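Local coordinates for protein putative phosphoribosyltransferase (Neisseria gonorrhoeae, PDB 5VOG) that binds the alarmone ppGpp and is probably a type I phosphoribosyltransferase, a glycosyltransferase acting on ribose phosphates, at residues A[35-40]-A[59-64]; A[40-45]-A[64-69]; A[101-106]-A[127-132]. All coordinates share one frame; numbering follows the deposited sequence.

Contact 1: residues A[35-40]-A[59-64]; sequences GVKYDA and LEIPIY
Ile61 and Ala40 meet at the entrance to two neighbouring parallel strands of the phosphoribosyltransferase sheet, where the loop after helix 17-33 leads into strand 40-45 and the turn after helix 49-59 leads into strand 63-75. Ile61 fills the seam. Its CG1 lies between the backbone N and the carbonyl carbon (chi1 56°), and CD1, extended beyond it, rests 3.7 Å from Ala40 C and also touches Tyr38 CB. The other branch faces the loop backbone, CG2 standing 3.4 Å from Tyr38 O. Next along the chain, Pro62 lays CD 3.5 Å from Asp39 O. Ala40 CB is reached by the rim of the Tyr64 ring, 3.9 Å from CD2, and lies near the ring plane. Lys37 runs antiparallel past Ile61, its NZ 3.5 Å from Ile61 CG2. That NZ has three acceptors: Tyr38 O at 2.8 Å, nearly along the C=O axis, and two waters. Asp39 turns away, its OD2 taken by the N-H of Asn100. The direct contact thus sets the aliphatic Ile61 and Pro62 against backbone carbonyls and the methyl of Ala40, and the polar link is made through water: the two waters carry the bonds from Lys37 NZ to Leu59 O, at the helix end, and to Glu60 O just beyond it, where a positive charge would probably be favourable.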
ATOM      1  N   GLY A  35      23.481   8.168  -3.729  1.00 40.88           N
ATOM      2  CA  GLY A  35      23.740   9.025  -4.865  1.00 42.79           C
ATOM      3  C   GLY A  35      22.935   8.757  -6.119  1.00 42.58           C
ATOM      4  O   GLY A  35      23.096   9.497  -7.099  1.00 46.09           O
ATOM      5  N   VAL A  36      22.089   7.731  -6.137  1.00 39.21           N
ATOM      6  CA  VAL A  36      21.181   7.493  -7.250  1.00 37.80           C
ATOM      7  C   VAL A  36      19.827   8.076  -6.874  1.00 35.06           C
ATOM      8  O   VAL A  36      19.256   7.719  -5.836  1.00 34.63           O
ATOM      9  CB  VAL A  36      21.056   5.998  -7.580  1.00 38.21           C
ATOM     10  CG1 VAL A  36      19.990   5.787  -8.657  1.00 39.22           C
ATOM     11  CG2 VAL A  36      22.399   5.429  -8.024  1.00 39.26           C
ATOM     12  N   LYS A  37      19.318   8.981  -7.705  1.00 34.53           N
ATOM     13  CA  LYS A  37      17.998   9.568  -7.497  1.00 33.47           C
ATOM     14  C   LYS A  37      16.965   8.690  -8.191  1.00 31.33           C
ATOM     15  O   LYS A  37      16.940   8.604  -9.423  1.00 33.03           O
ATOM     16  CB  LYS A  37      17.944  10.998  -8.030  1.00 36.09           C
ATOM     17  CG  LYS A  37      16.551  11.631  -7.949  1.00 40.22           C
ATOM     18  CD  LYS A  37      16.160  11.954  -6.510  1.00 42.30           C
ATOM     19  CE  LYS A  37      14.802  12.644  -6.429  1.00 43.74           C
ATOM     20  NZ  LYS A  37      13.687  11.713  -6.756  1.00 42.54           N
ATOM     21  N   TYR A  38      16.115   8.037  -7.407  1.00 29.11           N
ATOM     22  CA  TYR A  38      15.084   7.199  -7.990  1.00 27.11           C
ATOM     23  C   TYR A  38      13.902   8.053  -8.425  1.00 27.08           C
ATOM     24  O   TYR A  38      13.598   9.091  -7.827  1.00 28.57           O
ATOM     25  CB  TYR A  38      14.659   6.102  -7.006  1.00 27.15           C
ATOM     26  CG  TYR A  38      15.758   5.077  -6.887  1.00 27.13           C
ATOM     27  CD1 TYR A  38      15.871   4.047  -7.809  1.00 27.59           C
ATOM     28  CD2 TYR A  38      16.726   5.184  -5.895  1.00 27.70           C
ATOM     29  CE1 TYR A  38      16.906   3.127  -7.732  1.00 26.32           C
ATOM     30  CE2 TYR A  38      17.756   4.274  -5.806  1.00 27.52           C
ATOM     31  CZ  TYR A  38      17.846   3.249  -6.723  1.00 27.40           C
ATOM     32  OH  TYR A  38      18.890   2.350  -6.626  1.00 30.25           O
ATOM     33  N   ASP A  39      13.263   7.619  -9.510  1.00 26.39           N
ATOM     34  CA  ASP A  39      12.162   8.347 -10.122  1.00 26.76           C
ATOM     35  C   ASP A  39      10.804   7.796  -9.731  1.00 25.65           C
ATOM     36  O   ASP A  39       9.808   8.526  -9.815  1.00 26.12           O
ATOM     37  CB  ASP A  39      12.318   8.321 -11.646  1.00 28.71           C
ATOM     38  CG  ASP A  39      13.621   8.944 -12.097  1.00 31.15           C
ATOM     39  OD1 ASP A  39      13.800  10.161 -11.866  1.00 32.72           O
ATOM     40  OD2 ASP A  39      14.480   8.220 -12.656  1.00 31.82           O
ATOM     41  N   ALA A  40      10.748   6.546  -9.285  1.00 24.34           N
ATOM     42  CA  ALA A  40       9.504   5.918  -8.870  1.00 23.49           C
ATOM     43  C   ALA A  40       9.844   4.691  -8.042  1.00 21.97           C
ATOM     44  O   ALA A  40      10.952   4.149  -8.135  1.00 24.24           O
ATOM     45  CB  ALA A  40       8.646   5.524 -10.076  1.00 25.07           C
ATOM     46  N   LEU A  59      10.877  10.105   0.268  1.00 27.22           N
ATOM     47  CA  LEU A  59      11.449  10.120  -1.076  1.00 26.74           C
ATOM     48  C   LEU A  59      10.628  10.909  -2.086  1.00 27.70           C
ATOM     49  O   LEU A  59      11.188  11.376  -3.083  1.00 27.64           O
ATOM     50  CB  LEU A  59      11.643   8.693  -1.594  1.00 27.34           C
ATOM     51  CG  LEU A  59      12.624   7.805  -0.827  1.00 28.84           C
ATOM     52  CD1 LEU A  59      12.788   6.493  -1.575  1.00 29.64           C
ATOM     53  CD2 LEU A  59      13.982   8.487  -0.637  1.00 30.19           C
ATOM     54  N   GLU A  60       9.321  11.047  -1.866  1.00 29.00           N
ATOM     55  CA  GLU A  60       8.437  11.878  -2.689  1.00 29.36           C
ATOM     56  C   GLU A  60       8.527  11.519  -4.171  1.00 27.43           C
ATOM     57  O   GLU A  60       8.753  12.371  -5.035  1.00 29.38           O
ATOM     58  CB  GLU A  60       8.718  13.364  -2.464  1.00 34.88           C
ATOM     59  CG  GLU A  60       8.477  13.797  -1.025  1.00 41.05           C
ATOM     60  CD  GLU A  60       8.251  15.286  -0.890  1.00 49.17           C
ATOM     61  OE1 GLU A  60       7.092  15.733  -1.037  1.00 53.67           O
ATOM     62  OE2 GLU A  60       9.234  16.010  -0.642  1.00 51.42           O
ATOM     63  N   ILE A  61       8.332  10.234  -4.458  1.00 26.06           N
ATOM     64  CA  ILE A  61       8.257   9.718  -5.822  1.00 25.35           C
ATOM     65  C   ILE A  61       7.048   8.792  -5.900  1.00 23.54           C
ATOM     66  O   ILE A  61       6.656   8.201  -4.881  1.00 23.31           O
ATOM     67  CB  ILE A  61       9.559   9.003  -6.234  1.00 24.47           C
ATOM     68  CG1 ILE A  61       9.911   7.882  -5.247  1.00 23.98           C
ATOM     69  CG2 ILE A  61      10.708   9.999  -6.339  1.00 26.25           C
ATOM     70  CD1 ILE A  61      11.202   7.150  -5.584  1.00 25.78           C
ATOM     71  N   PRO A  62       6.421   8.647  -7.067  1.00 23.70           N
ATOM     72  CA  PRO A  62       5.186   7.853  -7.156  1.00 22.81           C
ATOM     73  C   PRO A  62       5.420   6.371  -6.910  1.00 21.18           C
ATOM     74  O   PRO A  62       6.489   5.827  -7.212  1.00 22.35           O
ATOM     75  CB  PRO A  62       4.715   8.092  -8.596  1.00 24.65           C
ATOM     76  CG  PRO A  62       5.961   8.511  -9.342  1.00 26.91           C
ATOM     77  CD  PRO A  62       6.761   9.297  -8.345  1.00 25.81           C
ATOM     78  N   ILE A  63       4.377   5.706  -6.400  1.00 21.26           N
ATOM     79  CA  ILE A  63       4.411   4.278  -6.102  1.00 20.45           C
ATOM     80  C   ILE A  63       3.609   3.542  -7.166  1.00 21.01           C
ATOM     81  O   ILE A  63       2.377   3.634  -7.203  1.00 25.02           O
ATOM     82  CB  ILE A  63       3.842   3.959  -4.713  1.00 20.20           C
ATOM     83  CG1 ILE A  63       4.534   4.765  -3.615  1.00 22.37           C
ATOM     84  CG2 ILE A  63       3.915   2.454  -4.446  1.00 22.19           C
ATOM     85  CD1 ILE A  63       3.705   4.781  -2.334  1.00 22.30           C
ATOM     86  N   TYR A  64       4.295   2.778  -8.005  1.00 20.87           N
ATOM     87  CA  TYR A  64       3.659   1.776  -8.844  1.00 21.38           C
ATOM     88  C   TYR A  64       3.585   0.461  -8.070  1.00 21.49           C
ATOM     89  O   TYR A  64       4.254   0.285  -7.051  1.00 22.01           O
ATOM     90  CB  TYR A  64       4.435   1.609 -10.159  1.00 22.90           C
ATOM     91  CG  TYR A  64       4.345   2.839 -11.045  1.00 23.27           C
ATOM     92  CD1 TYR A  64       3.433   2.895 -12.094  1.00 23.61           C
ATOM     93  CD2 TYR A  64       5.154   3.956 -10.816  1.00 23.60           C
ATOM     94  CE1 TYR A  64       3.329   4.029 -12.898  1.00 23.68           C
ATOM     95  CE2 TYR A  64       5.064   5.085 -11.609  1.00 24.44           C
ATOM     96  CZ  TYR A  64       4.146   5.124 -12.647  1.00 24.86           C
ATOM     97  OH  TYR A  64       4.058   6.253 -13.432  1.00 26.45           O
TER
HETATM   98  O   HOH W   1      13.710  10.672  -4.128  1.00 37.66           O
HETATM   99  O   HOH W   2      11.423  13.502  -5.457  1.00 41.25           O

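Contact 2: residues A[40-45]-A[64-69]; sequences AMIAIG and YAVTTA
Tyr64 and Val66 bond through their backbones to Met41, Ala43 and Gly45, and these two, with Gly45 next, have the most surface buried here. The two strands, joined through helix 49-59, form a beta-alpha-beta crossover unit in the central sheet of the phosphoribosyltransferase fold. They run parallel, 4.4 Å apart at closest approach with their directions 25° apart, and four backbone hydrogen bonds link them in the staggered parallel pattern. Tyr64 starts the ladder: its N donates to Met41 O at 2.8 Å, and its O accepts from Ala43 N. The ring, placed with CG anti to the carbonyl carbon (chi1 -68°), has Met41 O at its edge and in its plane; Val86 of the second subunit packs on the same side chain. Val66 continues with N bound to Ala43 O and O to Gly45 N. On the face shared with Ile42 and Ile44, the two methyls of Val66 divide the work. CG1 meets Ile42 CG2 at 4.0 Å, and CG2 meets Ile44 CG1 at the same distance, both isoleucines crossing the valine obliquely. Helix 112-121 covers Ile42 and Ile44, while Trp88 packs on Val66. On the other face, Ala43 and Ala65 lie under helix 49-59, and Ala65 also packs on Ala65 of the second subunit. Gly45 is part of the ppGpp pocket; with hydrogen alone on its CA, Thr67 OG1 comes within 3.5 Å of Gly45 CA. The methyl Thr67 CG2 lies 3.4 Å from Gly45 O. Where strand 40-45 ends, a water bridges it to strand 63-75, donating to Gly45 O at 2.6 Å and to Thr68 O at 3.2 Å.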
ATOM      1  N   ALA A  40      10.748   6.546  -9.285  1.00 24.34           N
ATOM      2  CA  ALA A  40       9.504   5.918  -8.870  1.00 23.49           C
ATOM      3  C   ALA A  40       9.844   4.691  -8.042  1.00 21.97           C
ATOM      4  O   ALA A  40      10.952   4.149  -8.135  1.00 24.24           O
ATOM      5  CB  ALA A  40       8.646   5.524 -10.076  1.00 25.07           C
ATOM      6  N   MET A  41       8.884   4.273  -7.219  1.00 21.33           N
ATOM      7  CA  MET A  41       8.931   3.008  -6.499  1.00 20.30           C
ATOM      8  C   MET A  41       8.046   1.994  -7.208  1.00 20.30           C
ATOM      9  O   MET A  41       7.050   2.354  -7.844  1.00 22.27           O
ATOM     10  CB  MET A  41       8.450   3.169  -5.051  1.00 21.10           C
ATOM     11  CG  MET A  41       9.456   3.848  -4.144  1.00 22.69           C
ATOM     12  SD  MET A  41       8.803   4.084  -2.473  1.00 23.46           S
ATOM     13  CE  MET A  41       8.077   5.720  -2.609  1.00 23.13           C
ATOM     14  N   ILE A  42       8.419   0.723  -7.102  1.00 19.70           N
ATOM     15  CA  ILE A  42       7.543  -0.384  -7.477  1.00 21.01           C
ATOM     16  C   ILE A  42       7.360  -1.218  -6.216  1.00 20.06           C
ATOM     17  O   ILE A  42       8.264  -1.967  -5.814  1.00 21.15           O
ATOM     18  CB  ILE A  42       8.107  -1.220  -8.632  1.00 21.47           C
ATOM     19  CG1 ILE A  42       8.328  -0.335  -9.865  1.00 23.63           C
ATOM     20  CG2 ILE A  42       7.174  -2.391  -8.948  1.00 23.18           C
ATOM     21  CD1 ILE A  42       9.062  -1.030 -10.994  1.00 25.11           C
ATOM     22  N   ALA A  43       6.204  -1.067  -5.566  1.00 20.50           N
ATOM     23  CA  ALA A  43       5.908  -1.818  -4.353  1.00 20.34           C
ATOM     24  C   ALA A  43       5.422  -3.211  -4.715  1.00 20.16           C
ATOM     25  O   ALA A  43       4.594  -3.373  -5.610  1.00 23.67           O
ATOM     26  CB  ALA A  43       4.836  -1.102  -3.530  1.00 21.43           C
ATOM     27  N   ILE A  44       5.921  -4.219  -4.007  1.00 19.22           N
ATOM     28  CA  ILE A  44       5.438  -5.585  -4.175  1.00 20.21           C
ATOM     29  C   ILE A  44       4.370  -5.826  -3.111  1.00 19.75           C
ATOM     30  O   ILE A  44       4.690  -6.000  -1.935  1.00 21.61           O
ATOM     31  CB  ILE A  44       6.570  -6.614  -4.063  1.00 21.36           C
ATOM     32  CG1 ILE A  44       7.704  -6.295  -5.042  1.00 21.34           C
ATOM     33  CG2 ILE A  44       6.023  -8.018  -4.306  1.00 22.51           C
ATOM     34  CD1 ILE A  44       8.976  -7.125  -4.778  1.00 22.91           C
ATOM     35  N   GLY A  45       3.095  -5.847  -3.513  1.00 20.75           N
ATOM     36  CA  GLY A  45       2.048  -6.133  -2.555  1.00 21.02           C
ATOM     37  C   GLY A  45       1.981  -7.613  -2.218  1.00 22.16           C
ATOM     38  O   GLY A  45       2.467  -8.456  -2.969  1.00 23.17           O
ATOM     39  N   TYR A  64       4.295   2.778  -8.005  1.00 20.87           N
ATOM     40  CA  TYR A  64       3.659   1.776  -8.844  1.00 21.38           C
ATOM     41  C   TYR A  64       3.585   0.461  -8.070  1.00 21.49           C
ATOM     42  O   TYR A  64       4.254   0.285  -7.051  1.00 22.01           O
ATOM     43  CB  TYR A  64       4.435   1.609 -10.159  1.00 22.90           C
ATOM     44  CG  TYR A  64       4.345   2.839 -11.045  1.00 23.27           C
ATOM     45  CD1 TYR A  64       3.433   2.895 -12.094  1.00 23.61           C
ATOM     46  CD2 TYR A  64       5.154   3.956 -10.816  1.00 23.60           C
ATOM     47  CE1 TYR A  64       3.329   4.029 -12.898  1.00 23.68           C
ATOM     48  CE2 TYR A  64       5.064   5.085 -11.609  1.00 24.44           C
ATOM     49  CZ  TYR A  64       4.146   5.124 -12.647  1.00 24.86           C
ATOM     50  OH  TYR A  64       4.058   6.253 -13.432  1.00 26.45           O
ATOM     51  N   ALA A  65       2.754  -0.467  -8.550  1.00 22.70           N
ATOM     52  CA  ALA A  65       2.504  -1.679  -7.777  1.00 24.17           C
ATOM     53  C   ALA A  65       2.503  -2.930  -8.645  1.00 21.84           C
ATOM     54  O   ALA A  65       1.983  -2.935  -9.762  1.00 23.86           O
ATOM     55  CB  ALA A  65       1.169  -1.597  -7.030  1.00 26.03           C
ATOM     56  N   VAL A  66       3.100  -3.993  -8.110  1.00 21.46           N
ATOM     57  CA  VAL A  66       2.916  -5.353  -8.589  1.00 21.50           C
ATOM     58  C   VAL A  66       2.546  -6.172  -7.363  1.00 22.45           C
ATOM     59  O   VAL A  66       2.797  -5.761  -6.230  1.00 23.14           O
ATOM     60  CB  VAL A  66       4.181  -5.931  -9.275  1.00 22.05           C
ATOM     61  CG1 VAL A  66       4.614  -5.046 -10.445  1.00 24.30           C
ATOM     62  CG2 VAL A  66       5.319  -6.093  -8.260  1.00 23.51           C
ATOM     63  N   THR A  67       1.926  -7.333  -7.583  1.00 20.62           N
ATOM     64  CA  THR A  67       1.680  -8.243  -6.469  1.00 21.69           C
ATOM     65  C   THR A  67       2.040  -9.655  -6.898  1.00 22.22           C
ATOM     66  O   THR A  67       1.760 -10.068  -8.029  1.00 23.93           O
ATOM     67  CB  THR A  67       0.218  -8.195  -5.960  1.00 24.19           C
ATOM     68  OG1 THR A  67      -0.014  -6.962  -5.273  1.00 26.35           O
ATOM     69  CG2 THR A  67      -0.070  -9.347  -4.979  1.00 26.88           C
ATOM     70  N   THR A  68       2.672 -10.385  -5.988  1.00 22.61           N
ATOM     71  CA  THR A  68       2.977 -11.791  -6.173  1.00 23.38           C
ATOM     72  C   THR A  68       2.344 -12.590  -5.046  1.00 24.98           C
ATOM     73  O   THR A  68       2.031 -12.055  -3.979  1.00 26.16           O
ATOM     74  CB  THR A  68       4.491 -12.045  -6.172  1.00 24.23           C
ATOM     75  OG1 THR A  68       5.045 -11.535  -4.950  1.00 26.28           O
ATOM     76  CG2 THR A  68       5.145 -11.354  -7.349  1.00 25.64           C
ATOM     77  N   ALA A  69       2.183 -13.887  -5.283  1.00 24.55           N
ATOM     78  CA  ALA A  69       1.727 -14.794  -4.243  1.00 24.36           C
ATOM     79  C   ALA A  69       2.296 -16.173  -4.526  1.00 25.80           C
ATOM     80  O   ALA A  69       2.699 -16.478  -5.650  1.00 26.85           O
ATOM     81  CB  ALA A  69       0.194 -14.841  -4.161  1.00 25.34           C
TER
HETATM   82  O   HOH W   3       3.956 -10.374  -2.107  1.00 24.12           O

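Contact 3: residues A[101-106]-A[127-132]; sequences VLVVDE and DTVGVA. With G4P (guanosine-5',3'-tetraphosphate), chain D.
Leu102 lies over Gly130 and Ala132 where strands 101-105 and 129-132 run parallel in the central sheet of the phosphoribosyltransferase fold. From CB, on the face it shares with Val104 and Ala132, the side chain holds CG anti to the backbone N (chi1 -178°), bringing CG within 4.1 Å of Ala132 CB. At its tip the methyls part: CD2 stays beside Ala132 CB, while CD1 lies 3.8 Å from Gly130 C and also reaches Val131 N and Ala132 CB. Gly130 has no side chain, and CD1 lies close over its backbone. Leu55 and Leu59 of helix 49-59 cover the same leucine. On the other face, Val101 CG2 and Val129 CG2 stand 4.0 Å apart on side chains pointing the same way. Val103 CG2 crosses to Val129 CG1, and Leu118 of helix 112-121 packs on both these valines. Five backbone hydrogen bonds bind the strands, from Val101 N to Thr128 O through to Asp105 N to Ala132 O at 3.1 Å. Past them the chain turns a corner at Glu106, whose N is held by Asp105 OD1 at 2.9 Å, on the anti side of that carboxylate. Glu106 OE2 accepts a hydrogen bond from the ribose hydroxyl O2' of ppGpp (2.6 Å). A strand pair lined by aliphatic side chains thus ends in two adjacent acidic residues, consistent with the PRPP-binding motif of the family and with the Glu106 carboxylate gripping the ribose, as the acidic pair of the motif does in relatives.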
ATOM      1  N   VAL A 101      14.114   2.992 -10.975  1.00 25.86           N
ATOM      2  CA  VAL A 101      12.981   2.504 -10.191  1.00 23.79           C
ATOM      3  C   VAL A 101      13.489   1.727  -8.983  1.00 23.34           C
ATOM      4  O   VAL A 101      14.467   0.974  -9.071  1.00 24.15           O
ATOM      5  CB  VAL A 101      12.011   1.653 -11.040  1.00 24.69           C
ATOM      6  CG1 VAL A 101      11.352   2.520 -12.123  1.00 26.53           C
ATOM      7  CG2 VAL A 101      12.707   0.447 -11.644  1.00 25.95           C
ATOM      8  N   LEU A 102      12.816   1.923  -7.849  1.00 23.17           N
ATOM      9  CA  LEU A 102      13.181   1.327  -6.565  1.00 21.78           C
ATOM     10  C   LEU A 102      12.103   0.316  -6.187  1.00 21.82           C
ATOM     11  O   LEU A 102      10.969   0.696  -5.877  1.00 22.36           O
ATOM     12  CB  LEU A 102      13.312   2.398  -5.481  1.00 22.85           C
ATOM     13  CG  LEU A 102      13.733   1.891  -4.102  1.00 23.25           C
ATOM     14  CD1 LEU A 102      15.179   1.383  -4.154  1.00 25.73           C
ATOM     15  CD2 LEU A 102      13.558   2.970  -3.038  1.00 24.28           C
ATOM     16  N   VAL A 103      12.459  -0.965  -6.201  1.00 21.60           N
ATOM     17  CA  VAL A 103      11.547  -2.030  -5.791  1.00 21.05           C
ATOM     18  C   VAL A 103      11.502  -2.056  -4.267  1.00 20.74           C
ATOM     19  O   VAL A 103      12.548  -2.006  -3.619  1.00 24.34           O
ATOM     20  CB  VAL A 103      12.022  -3.376  -6.368  1.00 22.22           C
ATOM     21  CG1 VAL A 103      11.131  -4.523  -5.930  1.00 24.47           C
ATOM     22  CG2 VAL A 103      12.119  -3.297  -7.903  1.00 24.45           C
ATOM     23  N   VAL A 104      10.298  -2.125  -3.684  1.00 20.84           N
ATOM     24  CA  VAL A 104      10.119  -2.023  -2.233  1.00 20.41           C
ATOM     25  C   VAL A 104       9.364  -3.245  -1.717  1.00 20.60           C
ATOM     26  O   VAL A 104       8.316  -3.608  -2.261  1.00 20.75           O
ATOM     27  CB  VAL A 104       9.373  -0.730  -1.839  1.00 20.42           C
ATOM     28  CG1 VAL A 104       9.139  -0.688  -0.326  1.00 21.51           C
ATOM     29  CG2 VAL A 104      10.117   0.507  -2.329  1.00 22.04           C
ATOM     30  N   ASP A 105       9.877  -3.870  -0.653  1.00 19.72           N
ATOM     31  CA  ASP A 105       9.155  -4.958  -0.000  1.00 20.17           C
ATOM     32  C   ASP A 105       9.400  -4.886   1.502  1.00 20.51           C
ATOM     33  O   ASP A 105      10.254  -4.129   1.967  1.00 20.50           O
ATOM     34  CB  ASP A 105       9.550  -6.323  -0.575  1.00 21.12           C
ATOM     35  CG  ASP A 105       8.381  -7.287  -0.649  1.00 23.48           C
ATOM     36  OD1 ASP A 105       7.426  -7.130   0.137  1.00 23.07           O
ATOM     37  OD2 ASP A 105       8.419  -8.215  -1.486  1.00 25.81           O
ATOM     38  N   GLU A 106       8.622  -5.658   2.279  1.00 21.42           N
ATOM     39  CA  GLU A 106       8.763  -5.523   3.733  1.00 21.47           C
ATOM     40  C   GLU A 106       9.848  -6.425   4.322  1.00 21.52           C
ATOM     41  O   GLU A 106      10.545  -5.999   5.248  1.00 22.49           O
ATOM     42  CB  GLU A 106       7.417  -5.750   4.455  1.00 23.25           C
ATOM     43  CG  GLU A 106       7.125  -7.148   5.018  1.00 23.65           C
ATOM     44  CD  GLU A 106       6.664  -8.144   3.959  1.00 25.51           C
ATOM     45  OE1 GLU A 106       7.181  -8.103   2.830  1.00 25.59           O
ATOM     46  OE2 GLU A 106       5.780  -8.974   4.258  1.00 27.00           O
ATOM     47  N   ASP A 127      16.741   2.385 -16.447  1.00 36.10           N
ATOM     48  CA  ASP A 127      18.147   2.707 -16.239  1.00 38.68           C
ATOM     49  C   ASP A 127      18.691   1.895 -15.069  1.00 40.08           C
ATOM     50  O   ASP A 127      19.372   0.884 -15.271  1.00 44.05           O
ATOM     51  CB  ASP A 127      18.323   4.211 -16.002  1.00 41.48           C
ATOM     52  CG  ASP A 127      19.777   4.611 -15.813  1.00 45.71           C
ATOM     53  OD1 ASP A 127      20.664   3.750 -15.966  1.00 46.56           O
ATOM     54  OD2 ASP A 127      20.032   5.797 -15.513  1.00 48.52           O
ATOM     55  N   THR A 128      18.410   2.332 -13.845  1.00 37.90           N
ATOM     56  CA  THR A 128      18.813   1.624 -12.637  1.00 36.63           C
ATOM     57  C   THR A 128      17.585   1.004 -11.990  1.00 33.46           C
ATOM     58  O   THR A 128      16.572   1.685 -11.797  1.00 34.53           O
ATOM     59  CB  THR A 128      19.498   2.564 -11.639  1.00 38.99           C
ATOM     60  OG1 THR A 128      20.711   3.072 -12.204  1.00 42.06           O
ATOM     61  CG2 THR A 128      19.824   1.838 -10.337  1.00 39.79           C
ATOM     62  N   VAL A 129      17.675  -0.284 -11.668  1.00 30.33           N
ATOM     63  CA  VAL A 129      16.728  -0.962 -10.790  1.00 27.88           C
ATOM     64  C   VAL A 129      17.431  -1.199  -9.461  1.00 27.32           C
ATOM     65  O   VAL A 129      18.475  -1.858  -9.418  1.00 29.79           O
ATOM     66  CB  VAL A 129      16.237  -2.289 -11.389  1.00 28.58           C
ATOM     67  CG1 VAL A 129      15.272  -2.983 -10.425  1.00 29.34           C
ATOM     68  CG2 VAL A 129      15.576  -2.054 -12.740  1.00 29.01           C
ATOM     69  N   GLY A 130      16.865  -0.653  -8.379  1.00 25.82           N
ATOM     70  CA  GLY A 130      17.352  -0.899  -7.042  1.00 25.49           C
ATOM     71  C   GLY A 130      16.280  -1.592  -6.213  1.00 24.86           C
ATOM     72  O   GLY A 130      15.115  -1.694  -6.622  1.00 26.27           O
ATOM     73  N   VAL A 131      16.678  -2.085  -5.046  1.00 24.33           N
ATOM     74  CA  VAL A 131      15.726  -2.737  -4.156  1.00 25.39           C
ATOM     75  C   VAL A 131      15.936  -2.239  -2.732  1.00 25.10           C
ATOM     76  O   VAL A 131      17.072  -2.049  -2.277  1.00 26.19           O
ATOM     77  CB  VAL A 131      15.816  -4.279  -4.247  1.00 29.81           C
ATOM     78  CG1 VAL A 131      17.131  -4.786  -3.720  1.00 30.75           C
ATOM     79  CG2 VAL A 131      14.649  -4.933  -3.513  1.00 31.25           C
ATOM     80  N   ALA A 132      14.822  -1.982  -2.049  1.00 24.69           N
ATOM     81  CA  ALA A 132      14.804  -1.517  -0.670  1.00 23.80           C
ATOM     82  C   ALA A 132      13.836  -2.388   0.114  1.00 22.03           C
ATOM     83  O   ALA A 132      12.673  -2.530  -0.279  1.00 23.58           O
ATOM     84  CB  ALA A 132      14.368  -0.050  -0.587  1.00 25.16           C
TER
HETATM   85  PB  G4P D 203      11.615 -12.335  -0.128  1.00 25.52           P
HETATM   86  O1B G4P D 203      11.859 -12.728  -1.497  1.00 26.06           O
HETATM   87  O2B G4P D 203      12.715 -12.739   0.879  1.00 26.31           O
HETATM   88  O3B G4P D 203      11.350 -10.799  -0.031  1.00 25.55           O
HETATM   89  O3A G4P D 203      10.236 -12.938   0.399  1.00 26.61           O
HETATM   90  PA  G4P D 203       9.722 -14.438   0.490  1.00 26.47           P
HETATM   91  O1A G4P D 203       9.379 -14.972  -0.846  1.00 29.15           O
HETATM   92  O2A G4P D 203      10.720 -15.267   1.259  1.00 27.40           O
HETATM   93  O5' G4P D 203       8.435 -14.238   1.439  1.00 28.20           O
HETATM   94  C5' G4P D 203       7.309 -15.136   1.420  1.00 27.05           C
HETATM   95  C4' G4P D 203       6.310 -14.655   2.439  1.00 26.01           C
HETATM   96  O4' G4P D 203       6.813 -14.879   3.768  1.00 27.16           O
HETATM   97  C3' G4P D 203       5.982 -13.160   2.354  1.00 25.34           C
HETATM   98  O3' G4P D 203       4.561 -13.013   2.146  1.00 25.23           O
HETATM   99  C2' G4P D 203       6.400 -12.572   3.704  1.00 25.30           C
HETATM  100  O2' G4P D 203       5.521 -11.559   4.190  1.00 26.79           O
HETATM  101  C1' G4P D 203       6.387 -13.815   4.590  1.00 25.70           C
HETATM  102  N9  G4P D 203       7.333 -13.710   5.703  1.00 25.63           N
HETATM  103  C8  G4P D 203       8.650 -14.085   5.701  1.00 27.32           C
HETATM  104  N7  G4P D 203       9.252 -13.853   6.845  1.00 27.05           N
HETATM  105  C5  G4P D 203       8.268 -13.290   7.643  1.00 25.70           C
HETATM  106  C6  G4P D 203       8.297 -12.836   8.999  1.00 26.54           C
HETATM  107  O6  G4P D 203       9.257 -12.849   9.776  1.00 26.74           O
HETATM  108  N1  G4P D 203       7.072 -12.353   9.415  1.00 26.91           N
HETATM  109  C2  G4P D 203       5.942 -12.299   8.641  1.00 25.97           C
HETATM  110  N2  G4P D 203       4.835 -11.820   9.215  1.00 27.57           N
HETATM  111  N3  G4P D 203       5.899 -12.718   7.379  1.00 26.18           N
HETATM  112  C4  G4P D 203       7.082 -13.197   6.948  1.00 25.66           C
HETATM  113  PC  G4P D 203       3.894 -13.099   0.715  1.00 25.36           P
HETATM  114  O1C G4P D 203       3.681 -14.516   0.311  1.00 27.00           O
HETATM  115  O2C G4P D 203       4.804 -12.312  -0.189  1.00 24.50           O
HETATM  116  O3C G4P D 203       2.517 -12.311   0.867  1.00 24.62           O
HETATM  117  PD  G4P D 203       2.131 -10.788   1.138  1.00 23.07           P
HETATM  118  O1D G4P D 203       3.360  -9.991   0.852  1.00 23.04           O
HETATM  119  O2D G4P D 203       0.975 -10.481   0.159  1.00 23.37           O
HETATM  120  O3D G4P D 203       1.654 -10.743   2.567  1.00 24.82           O

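Overall arrangement
Contact 1 lies where the chain enters the two strands that contact 2 pairs; their centres are 14 Å apart, they have Ala40 and Tyr64 in common, and Met41 N probably bonds to Pro62 O (2.9 Å) where they join. Strand 101-105 of contact 3 lies on the other flank of strand 40-45. Probable bonds from Leu102 N to Ala40 O (2.9 Å) and from Ile42 N to Leu102 O (2.8 Å) complete the strand order 63-75, 40-45, 101-105, 129-133. The Tyr38 ring of contact 1 also packs on strand 101-105. The C-terminal ends of 40-45 and 101-105 bring Gly45 and Glu106 to the ppGpp pocket, whereas contact 1 lies at the N-terminal ends of strands 40-45 and 63-75, its centre 9 Å from that of contact 3.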